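Long-range contacts in HAD hydrolase, family IA, variant 3 (Entamoeba histolytica, PDB 6W04), which probably acts as a magnesium-dependent hydrolase of the haloacid dehalogenase superfamily, its exact substrate not established: residues A3-F8 and P104-T109; H163-E168 and T183-A188. All blocks are in the same frame, centred on the assembly; numbering follows the deposited sequence.

Interaction 1. Residues A3-F8 and P104-T109; sequences AVLFDF and PFTIAT. With MG (magnesium ion), chain B.
Phe6 and Phe105 meet through different first torsions. Phe6 CG is anti to its carbonyl carbon (chi1 -62°). Phe105 CG sits between the backbone N and the carbonyl carbon (chi1 57°), and the end of its side chain leads away, so CB and CD1 do the touching. They meet the edge of the Phe6 ring, with CE2 of Phe6 3.9 Å from CD1 of Phe105. The same edge has Thr106 O near the ring plane. Leu98 of helix 91-100 touches both side chains. Further along, CD1 of Phe8 lies 3.9 Å from CD1 of Ile107, and Phe8 also stacks on Phe119.

The two strands run parallel, and four backbone bonds join them. Val4 bonds through N to Pro104 O and through O to Thr106 N. Phe6 does the same two residues later: its N donates to Thr106 O (2.8 Å) and its O accepts from Ala108 N (2.8 Å). On the other face, CD2 of Leu5 meets CG2 of Thr106 at 4.1 Å.

Near the C-terminal end of strand 3-7, Asp7 OD2 binds magnesium at 2.1 Å and hydrogen-bonds Thr11 OG1. Asp7 OD1 forms a salt bridge with Lys144 and is hydrogen-bonded to water 1 at 2.7 Å. This water also bonds Thr109 OG1 at 2.7 Å, which is hydrogen-bonded to Ser111 N as well. Metal, lysine and water together fix the rotation of the Asp7 carboxylate.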
loop_
_atom_site.group_PDB
_atom_site.type_symbol
_atom_site.label_atom_id
_atom_site.label_comp_id
_atom_site.label_asym_id
_atom_site.label_seq_id
_atom_site.Cartn_x
_atom_site.Cartn_y
_atom_site.Cartn_z
ATOM N N ALA A 3 -12.205 13.586 0.259
ATOM C CA ALA A 3 -10.858 13.257 -0.174
ATOM C C ALA A 3 -10.796 11.794 -0.577
ATOM O O ALA A 3 -11.687 10.999 -0.262
ATOM C CB ALA A 3 -9.824 13.547 0.921
ATOM N N VAL A 4 -9.730 11.462 -1.297
ATOM C CA VAL A 4 -9.363 10.088 -1.624
ATOM C C VAL A 4 -7.976 9.820 -1.062
ATOM O O VAL A 4 -7.047 10.600 -1.297
ATOM C CB VAL A 4 -9.365 9.842 -3.142
ATOM C CG1 VAL A 4 -8.930 8.410 -3.449
ATOM C CG2 VAL A 4 -10.717 10.183 -3.737
ATOM N N LEU A 5 -7.825 8.714 -0.343
ATOM C CA LEU A 5 -6.532 8.339 0.224
ATOM C C LEU A 5 -6.100 7.052 -0.462
ATOM O O LEU A 5 -6.761 6.019 -0.307
ATOM C CB LEU A 5 -6.637 8.162 1.743
ATOM C CG LEU A 5 -7.430 9.287 2.434
ATOM C CD1 LEU A 5 -7.588 9.034 3.949
ATOM C CD2 LEU A 5 -6.778 10.658 2.147
ATOM N N PHE A 6 -5.025 7.116 -1.256
ATOM C CA PHE A 6 -4.515 5.933 -1.949
ATOM C C PHE A 6 -3.406 5.242 -1.156
ATOM O O PHE A 6 -2.370 5.853 -0.859
ATOM C CB PHE A 6 -3.926 6.280 -3.317
ATOM C CG PHE A 6 -4.902 6.880 -4.305
ATOM C CD1 PHE A 6 -5.582 6.067 -5.198
ATOM C CD2 PHE A 6 -5.041 8.257 -4.409
ATOM C CE1 PHE A 6 -6.446 6.615 -6.159
ATOM C CE2 PHE A 6 -5.920 8.817 -5.350
ATOM C CZ PHE A 6 -6.605 7.998 -6.223
ATOM N N ASP A 7 -3.578 3.946 -0.911
ATOM C CA ASP A 7 -2.426 3.102 -0.593
ATOM C C ASP A 7 -1.539 3.004 -1.820
ATOM O O ASP A 7 -1.996 3.211 -2.945
ATOM C CB ASP A 7 -2.894 1.712 -0.180
ATOM C CG ASP A 7 -1.756 0.780 0.155
ATOM O OD1 ASP A 7 -0.850 1.187 0.914
ATOM O OD2 ASP A 7 -1.791 -0.372 -0.321
ATOM N N PHE A 8 -0.260 2.676 -1.631
ATOM C CA PHE A 8 0.632 2.633 -2.786
ATOM C C PHE A 8 0.969 1.206 -3.206
ATOM O O PHE A 8 0.514 0.764 -4.269
ATOM C CB PHE A 8 1.882 3.467 -2.546
ATOM C CG PHE A 8 2.650 3.722 -3.811
ATOM C CD1 PHE A 8 2.267 4.745 -4.668
ATOM C CD2 PHE A 8 3.683 2.880 -4.188
ATOM C CE1 PHE A 8 2.936 4.962 -5.861
ATOM C CE2 PHE A 8 4.367 3.097 -5.370
ATOM C CZ PHE A 8 3.987 4.134 -6.206
ATOM N N PRO A 104 -9.357 16.865 -2.951
ATOM C CA PRO A 104 -7.973 16.536 -2.581
ATOM C C PRO A 104 -7.760 15.038 -2.445
ATOM O O PRO A 104 -8.667 14.278 -2.109
ATOM C CB PRO A 104 -7.789 17.244 -1.236
ATOM C CG PRO A 104 -9.185 17.433 -0.707
ATOM C CD PRO A 104 -10.053 17.652 -1.916
ATOM N N PHE A 105 -6.528 14.616 -2.708
ATOM C CA PHE A 105 -6.172 13.215 -2.620
ATOM C C PHE A 105 -4.691 13.119 -2.299
ATOM O O PHE A 105 -3.904 14.009 -2.645
ATOM C CB PHE A 105 -6.491 12.448 -3.916
ATOM C CG PHE A 105 -5.823 13.004 -5.157
ATOM C CD1 PHE A 105 -4.613 12.481 -5.603
ATOM C CD2 PHE A 105 -6.423 14.028 -5.897
ATOM C CE1 PHE A 105 -3.992 12.968 -6.762
ATOM C CE2 PHE A 105 -5.808 14.546 -7.061
ATOM C CZ PHE A 105 -4.593 14.012 -7.501
ATOM N N THR A 106 -4.311 12.031 -1.645
ATOM C CA THR A 106 -2.900 11.821 -1.375
ATOM C C THR A 106 -2.634 10.329 -1.251
ATOM O O THR A 106 -3.555 9.502 -1.272
ATOM C CB THR A 106 -2.450 12.561 -0.108
ATOM O OG1 THR A 106 -1.018 12.538 -0.054
ATOM C CG2 THR A 106 -3.020 11.892 1.175
ATOM N N ILE A 107 -1.357 10.009 -1.097
ATOM C CA ILE A 107 -0.865 8.653 -0.911
ATOM C C ILE A 107 -0.531 8.439 0.558
ATOM O O ILE A 107 0.025 9.331 1.219
ATOM C CB ILE A 107 0.374 8.407 -1.788
ATOM C CG1 ILE A 107 -0.029 8.279 -3.257
ATOM C CG2 ILE A 107 1.130 7.139 -1.303
ATOM C CD1 ILE A 107 1.172 8.434 -4.254
ATOM N N ALA A 108 -0.879 7.257 1.073
ATOM C CA ALA A 108 -0.387 6.764 2.351
ATOM C C ALA A 108 0.256 5.408 2.090
ATOM O O ALA A 108 -0.305 4.585 1.361
ATOM C CB ALA A 108 -1.509 6.646 3.379
ATOM N N THR A 109 1.438 5.180 2.640
ATOM C CA THR A 109 2.089 3.904 2.417
ATOM C C THR A 109 2.790 3.479 3.694
ATOM O O THR A 109 3.233 4.316 4.483
ATOM C CB THR A 109 3.080 3.987 1.231
ATOM O OG1 THR A 109 3.824 2.767 1.120
ATOM C CG2 THR A 109 4.047 5.136 1.399
HETATM MG MG MG B . -0.824 -2.173 -0.095
HETATM O O HOH W 1 1.776 1.122 0.403
HETATM O O HOH W 2 -1.834 -2.189 1.784
HETATM O O HOH W 3 0.034 -4.202 -0.187
#

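Interaction 2. Residues H163-E168 and T183-A188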
loop_
_atom_site.group_PDB
_atom_site.type_symbol
_atom_site.label_atom_id
_atom_site.label_comp_id
_atom_site.label_asym_id
_atom_site.label_seq_id
_atom_site.Cartn_x
_atom_site.Cartn_y
_atom_site.Cartn_z
ATOM N N HIS A 163 -15.461 11.148 5.576
ATOM C CA HIS A 163 -15.852 11.463 4.213
ATOM C C HIS A 163 -14.715 11.181 3.240
ATOM O O HIS A 163 -14.651 11.764 2.154
ATOM C CB HIS A 163 -16.336 12.907 4.132
ATOM C CG HIS A 163 -17.506 13.174 5.027
ATOM N ND1 HIS A 163 -17.391 13.844 6.225
ATOM C CD2 HIS A 163 -18.802 12.796 4.931
ATOM C CE1 HIS A 163 -18.573 13.902 6.811
ATOM N NE2 HIS A 163 -19.447 13.272 6.046
ATOM N N CYS A 164 -13.826 10.266 3.616
ATOM C CA CYS A 164 -12.706 9.859 2.780
ATOM C C CYS A 164 -12.938 8.467 2.208
ATOM O O CYS A 164 -13.374 7.551 2.918
ATOM C CB CYS A 164 -11.384 9.857 3.566
ATOM S SG CYS A 164 -10.744 11.502 3.956
ATOM N N ILE A 165 -12.633 8.318 0.921
ATOM C CA ILE A 165 -12.442 7.018 0.293
ATOM C C ILE A 165 -10.994 6.586 0.485
ATOM O O ILE A 165 -10.067 7.390 0.329
ATOM C CB ILE A 165 -12.805 7.075 -1.202
ATOM C CG1 ILE A 165 -14.304 7.313 -1.364
ATOM C CG2 ILE A 165 -12.356 5.801 -1.897
ATOM C CD1 ILE A 165 -15.187 6.119 -0.925
ATOM N N VAL A 166 -10.798 5.312 0.835
ATOM C CA VAL A 166 -9.491 4.679 0.881
ATOM C C VAL A 166 -9.490 3.512 -0.097
ATOM O O VAL A 166 -10.398 2.676 -0.067
ATOM C CB VAL A 166 -9.140 4.200 2.300
ATOM C CG1 VAL A 166 -7.852 3.356 2.272
ATOM C CG2 VAL A 166 -9.006 5.400 3.230
ATOM N N PHE A 167 -8.491 3.480 -0.982
ATOM C CA PHE A 167 -8.221 2.344 -1.860
ATOM C C PHE A 167 -7.117 1.508 -1.223
ATOM O O PHE A 167 -6.050 2.035 -0.903
ATOM C CB PHE A 167 -7.779 2.802 -3.252
ATOM C CG PHE A 167 -8.900 3.411 -4.088
ATOM C CD1 PHE A 167 -8.981 4.779 -4.276
ATOM C CD2 PHE A 167 -9.830 2.599 -4.710
ATOM C CE1 PHE A 167 -9.984 5.344 -5.072
ATOM C CE2 PHE A 167 -10.853 3.140 -5.492
ATOM C CZ PHE A 167 -10.923 4.518 -5.670
ATOM N N GLU A 168 -7.372 0.218 -1.039
ATOM C CA GLU A 168 -6.442 -0.630 -0.305
ATOM C C GLU A 168 -6.483 -2.025 -0.910
ATOM O O GLU A 168 -7.480 -2.411 -1.524
ATOM C CB GLU A 168 -6.804 -0.682 1.185
ATOM C CG GLU A 168 -6.032 0.267 2.041
ATOM C CD GLU A 168 -4.621 -0.228 2.292
ATOM O OE1 GLU A 168 -4.239 -1.290 1.719
ATOM O OE2 GLU A 168 -3.905 0.441 3.069
ATOM N N THR A 183 -14.137 5.014 4.244
ATOM C CA THR A 183 -14.871 4.009 3.475
ATOM C C THR A 183 -13.931 3.337 2.483
ATOM O O THR A 183 -13.433 4.004 1.559
ATOM C CB THR A 183 -16.053 4.641 2.746
ATOM O OG1 THR A 183 -16.996 5.135 3.712
ATOM C CG2 THR A 183 -16.745 3.616 1.846
ATOM N N PRO A 184 -13.646 2.041 2.630
ATOM C CA PRO A 184 -12.628 1.407 1.784
ATOM C C PRO A 184 -13.210 0.805 0.517
ATOM O O PRO A 184 -14.326 0.275 0.489
ATOM C CB PRO A 184 -12.071 0.299 2.695
ATOM C CG PRO A 184 -13.304 -0.154 3.481
ATOM C CD PRO A 184 -14.214 1.089 3.609
ATOM N N ILE A 185 -12.422 0.891 -0.548
ATOM C CA ILE A 185 -12.692 0.204 -1.809
ATOM C C ILE A 185 -11.488 -0.690 -2.081
ATOM O O ILE A 185 -10.349 -0.209 -2.123
ATOM C CB ILE A 185 -12.933 1.187 -2.968
ATOM C CG1 ILE A 185 -14.159 2.069 -2.676
ATOM C CG2 ILE A 185 -13.067 0.427 -4.293
ATOM C CD1 ILE A 185 -14.489 3.120 -3.766
ATOM N N GLY A 186 -11.730 -1.992 -2.224
ATOM C CA GLY A 186 -10.626 -2.925 -2.383
ATOM C C GLY A 186 -10.085 -2.891 -3.802
ATOM O O GLY A 186 -10.821 -2.662 -4.765
ATOM N N ILE A 187 -8.766 -3.072 -3.917
ATOM C CA ILE A 187 -8.098 -3.246 -5.204
ATOM C C ILE A 187 -7.691 -4.707 -5.309
ATOM O O ILE A 187 -6.917 -5.204 -4.477
ATOM C CB ILE A 187 -6.882 -2.318 -5.360
ATOM C CG1 ILE A 187 -7.315 -0.843 -5.423
ATOM C CG2 ILE A 187 -6.118 -2.673 -6.620
ATOM C CD1 ILE A 187 -8.267 -0.513 -6.570
ATOM N N ALA A 188 -8.207 -5.404 -6.329
ATOM C CA ALA A 188 -8.018 -6.856 -6.449
ATOM C C ALA A 188 -6.682 -7.211 -7.122
ATOM O O ALA A 188 -6.619 -7.910 -8.132
ATOM C CB ALA A 188 -9.199 -7.470 -7.202
#
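The Phe167 ring is approached obliquely by Ile185 and Ile187 of strand 183-187. CG2 of Ile185 lies 3.7 Å from CE2 of Phe167, and CD1 of Ile187 lies 3.9 Å from CD2 of Phe167. Ile165, two residues earlier, has CG2 over one face of the ring, offset toward the rim. The side chains of Phe167 and Ile185 lie side by side and point the same way. Phe209 also meets the ring, edge-to-face.

Ile165 extends this apolar layer. Its CG2 is anti to the backbone N and meets CD1 of Ile185 at 3.9 Å. Its CD1 lies 4.0 Å from CG2 of Thr183. Helix 214-222 packs on Ile165, Thr183 and Ile185. Val166, Pro184 and Glu168 point to the opposite face of the sheet, where helix 171-180 packs on them.

Five backbone bonds hold the parallel pair. Thr183 N donates to Cys164 O with a straight N-H...O angle of 180°. Val166 N donates to Thr183 O from above the carbonyl plane. Glu168 N donates to Ile185 O, and Glu168 O accepts from Ile187 N. The Glu168 carboxylate turns to Lys144 and Tyr150 through OE2.

Strand 164-168, helix 171-180 and strand 183-187 form a beta-alpha-beta unit of the Rossmann-like HAD core. Glu168 is a magnesium ligand in a structure of this protein, but not of the ion here, about 4 Å from its side chain.

Interactions 1 and 2 belong to one parallel six-stranded sheet, with centres 9 Å apart. Strands 3-7 and 164-168 are neighbours in it, so the four strands run 105-112, 3-7, 164-168, 183-187. Both segments of interaction 1 precede those of interaction 2 in the sequence. A largely helical segment of 95 residues separates the former, while helix 171-180 links the latter. Backbone bonds probably join the two contacts, with Leu5 N 2.7 Å from Ile165 O. The Phe6 and Phe167 rings also meet. Asp7 binds magnesium with Asn9 and Asp169; Glu168 lies close by without binding it in this chain. This places the metal site at the C-terminal edge of the sheet.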